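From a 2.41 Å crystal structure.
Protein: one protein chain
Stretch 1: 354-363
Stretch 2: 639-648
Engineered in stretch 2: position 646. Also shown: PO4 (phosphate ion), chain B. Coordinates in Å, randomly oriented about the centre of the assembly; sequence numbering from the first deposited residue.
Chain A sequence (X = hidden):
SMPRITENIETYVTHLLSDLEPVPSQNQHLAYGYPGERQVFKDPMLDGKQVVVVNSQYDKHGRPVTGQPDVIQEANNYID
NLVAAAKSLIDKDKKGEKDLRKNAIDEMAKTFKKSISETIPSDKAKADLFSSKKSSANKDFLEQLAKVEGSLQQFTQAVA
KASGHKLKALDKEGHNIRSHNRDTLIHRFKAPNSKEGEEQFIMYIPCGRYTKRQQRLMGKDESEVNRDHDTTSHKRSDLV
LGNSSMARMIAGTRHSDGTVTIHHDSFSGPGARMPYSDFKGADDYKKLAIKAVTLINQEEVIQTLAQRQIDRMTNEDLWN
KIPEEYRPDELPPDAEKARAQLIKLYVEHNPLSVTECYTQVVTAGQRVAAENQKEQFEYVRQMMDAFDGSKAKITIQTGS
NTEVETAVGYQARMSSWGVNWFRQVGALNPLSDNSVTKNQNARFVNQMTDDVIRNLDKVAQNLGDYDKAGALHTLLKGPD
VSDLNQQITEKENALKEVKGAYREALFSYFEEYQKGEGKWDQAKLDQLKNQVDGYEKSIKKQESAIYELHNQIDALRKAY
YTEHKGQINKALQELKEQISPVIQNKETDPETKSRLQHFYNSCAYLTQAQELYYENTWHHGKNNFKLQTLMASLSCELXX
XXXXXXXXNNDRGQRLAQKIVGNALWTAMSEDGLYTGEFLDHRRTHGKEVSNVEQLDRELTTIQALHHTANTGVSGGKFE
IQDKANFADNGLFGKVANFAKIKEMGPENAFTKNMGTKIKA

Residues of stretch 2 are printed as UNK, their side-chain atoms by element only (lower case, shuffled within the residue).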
# COMPACT_ATOMS: atom_id res chain seq x y z
N VAL A 354 10.32 -4.20 -14.36
CA VAL A 354 9.52 -4.15 -13.25
C VAL A 354 8.20 -3.74 -13.76
O VAL A 354 8.14 -2.98 -14.70
CB VAL A 354 10.21 -3.15 -12.32
CG1 VAL A 354 9.50 -1.83 -12.22
CG2 VAL A 354 10.52 -3.82 -11.01
N THR A 355 7.12 -4.29 -13.20
CA THR A 355 5.78 -3.74 -13.52
C THR A 355 4.94 -3.33 -12.33
O THR A 355 4.73 -4.10 -11.40
CB THR A 355 5.04 -4.46 -14.68
OG1 THR A 355 3.62 -4.56 -14.42
CG2 THR A 355 5.64 -5.80 -15.07
N GLU A 356 4.50 -2.07 -12.32
CA GLU A 356 3.72 -1.58 -11.21
C GLU A 356 2.24 -1.51 -11.54
O GLU A 356 1.87 -0.95 -12.57
CB GLU A 356 4.21 -0.22 -10.80
CG GLU A 356 3.46 0.34 -9.61
CD GLU A 356 3.70 1.85 -9.34
OE1 GLU A 356 3.07 2.34 -8.37
OE2 GLU A 356 4.53 2.54 -10.05
N CYS A 357 1.40 -2.07 -10.65
CA CYS A 357 -0.06 -1.92 -10.74
C CYS A 357 -0.56 -1.09 -9.54
O CYS A 357 -0.62 -1.55 -8.40
CB CYS A 357 -0.75 -3.30 -10.77
SG CYS A 357 -2.58 -3.19 -10.75
N TYR A 358 -0.90 0.16 -9.80
CA TYR A 358 -1.28 1.05 -8.72
C TYR A 358 -2.81 1.05 -8.63
O TYR A 358 -3.46 1.59 -9.48
CB TYR A 358 -0.66 2.44 -8.99
CG TYR A 358 -1.06 3.50 -8.03
CD1 TYR A 358 -1.21 3.24 -6.67
CD2 TYR A 358 -1.24 4.81 -8.46
CE1 TYR A 358 -1.58 4.25 -5.79
CE2 TYR A 358 -1.65 5.80 -7.60
CZ TYR A 358 -1.83 5.53 -6.27
OH TYR A 358 -2.21 6.56 -5.41
N THR A 359 -3.42 0.38 -7.66
CA THR A 359 -4.89 0.56 -7.58
C THR A 359 -5.21 1.70 -6.61
O THR A 359 -5.20 1.54 -5.40
CB THR A 359 -5.62 -0.72 -7.22
OG1 THR A 359 -4.97 -1.26 -6.12
CG2 THR A 359 -5.50 -1.79 -8.40
N GLN A 360 -5.47 2.87 -7.17
CA GLN A 360 -5.75 4.04 -6.35
C GLN A 360 -7.24 4.04 -5.98
O GLN A 360 -8.09 3.50 -6.72
CB GLN A 360 -5.43 5.28 -7.16
CG GLN A 360 -5.43 6.58 -6.42
CD GLN A 360 -5.20 7.76 -7.38
OE1 GLN A 360 -5.88 7.92 -8.43
NE2 GLN A 360 -4.24 8.62 -7.01
N VAL A 361 -7.55 4.71 -4.87
CA VAL A 361 -8.85 4.58 -4.25
C VAL A 361 -9.43 5.93 -3.67
O VAL A 361 -10.43 5.98 -3.01
CB VAL A 361 -8.68 3.40 -3.27
CG1 VAL A 361 -8.76 3.80 -1.84
CG2 VAL A 361 -9.50 2.19 -3.69
N VAL A 362 -8.77 7.03 -3.99
CA VAL A 362 -9.20 8.46 -3.93
C VAL A 362 -10.43 8.76 -4.83
O VAL A 362 -10.80 7.97 -5.64
CB VAL A 362 -7.93 9.19 -4.45
CG1 VAL A 362 -8.18 10.15 -5.60
CG2 VAL A 362 -6.97 9.65 -3.34
N THR A 363 -11.16 9.85 -4.62
CA THR A 363 -12.15 10.21 -5.62
C THR A 363 -11.69 11.47 -6.40
O THR A 363 -11.89 12.63 -6.00
CB THR A 363 -13.67 10.01 -5.22
OG1 THR A 363 -14.59 10.89 -5.96
CG2 THR A 363 -13.93 10.07 -3.86
N UNK A 639 1.85 -11.55 -11.12
CA UNK A 639 3.12 -11.27 -10.47
C UNK A 639 3.67 -9.86 -10.70
O UNK A 639 4.89 -9.70 -10.87
o UNK A 639 5.30 -12.10 -8.70
c UNK A 639 5.40 -12.28 -9.97
o UNK A 639 6.48 -12.39 -10.54
c UNK A 639 4.17 -12.33 -10.87
N UNK A 640 2.79 -8.85 -10.74
CA UNK A 640 3.17 -7.42 -10.65
C UNK A 640 3.40 -7.00 -9.19
O UNK A 640 3.06 -7.73 -8.26
c UNK A 640 0.57 -6.45 -13.29
c UNK A 640 2.08 -6.53 -11.26
c UNK A 640 2.38 -7.97 -14.80
c UNK A 640 1.76 -6.88 -12.68
o UNK A 640 0.91 -7.85 -16.71
c UNK A 640 0.26 -6.80 -14.63
c UNK A 640 2.66 -7.62 -13.44
c UNK A 640 1.18 -7.52 -15.39
N UNK A 641 4.05 -5.85 -8.98
CA UNK A 641 4.14 -5.27 -7.69
C UNK A 641 2.87 -4.38 -7.46
O UNK A 641 2.72 -3.37 -8.14
c UNK A 641 5.38 -4.42 -7.62
N UNK A 642 1.94 -4.77 -6.57
CA UNK A 642 0.73 -3.94 -6.35
C UNK A 642 0.93 -2.81 -5.28
O UNK A 642 1.15 -3.10 -4.07
c UNK A 642 -1.70 -4.05 -5.49
o UNK A 642 -2.05 -4.21 -4.32
n UNK A 642 -2.27 -3.14 -6.28
c UNK A 642 -0.50 -4.83 -6.06
N UNK A 643 0.91 -1.55 -5.72
CA UNK A 643 0.92 -0.35 -4.84
C UNK A 643 -0.54 0.18 -4.71
O UNK A 643 -1.35 0.02 -5.62
c UNK A 643 3.28 0.34 -5.61
o UNK A 643 1.29 1.11 -6.78
c UNK A 643 1.78 0.79 -5.44
N UNK A 644 -0.85 0.85 -3.61
CA UNK A 644 -2.20 1.19 -3.24
C UNK A 644 -2.21 2.29 -2.17
O UNK A 644 -1.28 2.43 -1.34
n UNK A 644 -1.20 -3.67 -1.98
c UNK A 644 -3.12 -2.21 -1.66
c UNK A 644 -2.28 -3.31 -1.00
c UNK A 644 -2.33 -0.91 -1.82
c UNK A 644 -3.04 -0.03 -2.78
N UNK A 645 -3.26 3.12 -2.24
CA UNK A 645 -3.11 4.47 -1.78
C UNK A 645 -4.29 5.45 -1.94
O UNK A 645 -5.21 5.40 -2.84
N UNK A 646 -4.16 6.40 -1.04
CA UNK A 646 -5.13 7.39 -0.77
C UNK A 646 -4.12 8.50 -0.47
O UNK A 646 -2.93 8.32 -0.80
c UNK A 646 -5.98 6.91 0.44
o UNK A 646 -5.25 6.36 1.60
N UNK A 647 -4.54 9.61 0.14
CA UNK A 647 -3.65 10.77 0.32
C UNK A 647 -2.48 10.41 1.22
O UNK A 647 -1.36 10.34 0.75
c UNK A 647 -4.32 14.58 0.90
c UNK A 647 -3.70 15.62 -0.05
n UNK A 647 -3.92 17.07 0.24
c UNK A 647 -3.51 13.29 0.83
c UNK A 647 -4.39 12.05 0.79
N UNK A 648 -2.76 10.15 2.50
CA UNK A 648 -1.72 9.71 3.45
C UNK A 648 -1.57 8.16 3.60
O UNK A 648 -0.64 7.68 4.25
c UNK A 648 -2.03 10.32 4.82
o UNK A 648 -3.26 9.75 5.32
P PO4 B . -6.94 8.73 3.25
O1 PO4 B . -8.22 7.96 2.92
O2 PO4 B . -6.52 9.59 2.06
O3 PO4 B . -7.05 9.70 4.43
O4 PO4 B . -5.81 7.74 3.56

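Position 639 has four side-chain atoms: two carbons, the second carrying two oxygens. A carboxylate this short is aspartate. Asp639 points away from stretch 1 and touches nothing there.

Position 640 has one carbon, then a six-carbon ring bearing one oxygen. Thr355 OG1 lies over one ring face, and Cys357 CB sits at the ring edge. That is tyrosine. Tyr640 points toward stretch 1. Thr355 OG1 is 3.4 Å from Tyr640 CD1, and Cys357 CB is 4.2 Å from Tyr640 CD2.

Position 641 has a single carbon, so it is alanine. Its backbone starts the pairing: Ala641 N donates to Thr355 O (3.1 Å), and Cys357 N donates to Ala641 O (3.1 Å).

Position 642 has two carbons, the second carrying one oxygen and one nitrogen. The nitrogen approaches Cys357 O and Thr359 OG1. This is the amide of asparagine. Asn642 ND2 donates to Cys357 O (3.1 Å) and to Thr359 OG1 (3.3 Å). The side chain thus reaches across to the neighbouring strand.

Position 643 has one carbon carrying an oxygen and a second carbon. The oxygen approaches Glu356 OE1. This branching at CB identifies threonine. Its hydroxyl donates to the carboxylate of Glu356, with Thr643 OG1 2.7 Å from Glu356 OE1. Its backbone pairs twice with stretch 1: Thr643 N donates to Cys357 O (3.1 Å), and Thr359 N donates to Thr643 O (2.9 Å).

Position 644 has four carbons in a row ending in nitrogen, which is lysine. The end of its side chain leads away from stretch 1. Lys644 NZ donates to Asn642 OD1 (2.5 Å), while Asn642 ND2 bonds to stretch 1.

Position 645 has no side-chain atoms and is glycine. An ideal CB here would lie only 3.3 Å from Tyr358 OH, a tight fit. Val361 N donates to Gly645 O (3.2 Å).

Position 646 has one carbon, then one oxygen: serine, an engineered substitution for cysteine. Val362 CG2 packs 3.9 Å from Ser646 CA. Ser646 OG donates a very short bond to phosphate O4 (2.5 Å).

Position 647 again has four carbons and a terminal nitrogen, so it is lysine. The residue is poorly ordered. Lys647 N donates to phosphate O2 (2.8 Å).

Position 648 has one carbon and one oxygen, which is serine. Ser648 is out of reach of stretch 1.

The contact is a parallel pairing of two strands. Backbone bonds supply the ladder. Asn642 reinforces it on the face shared with Cys357, and Thr643 does so on the face shared with Glu356 and Tyr358. Further along, Ser646 OG and Lys647 N hydrogen-bond the phosphate ion, which probably comes from the crystallisation liquor.

Stretch 2, residues 639-648: DYANTKGSKS
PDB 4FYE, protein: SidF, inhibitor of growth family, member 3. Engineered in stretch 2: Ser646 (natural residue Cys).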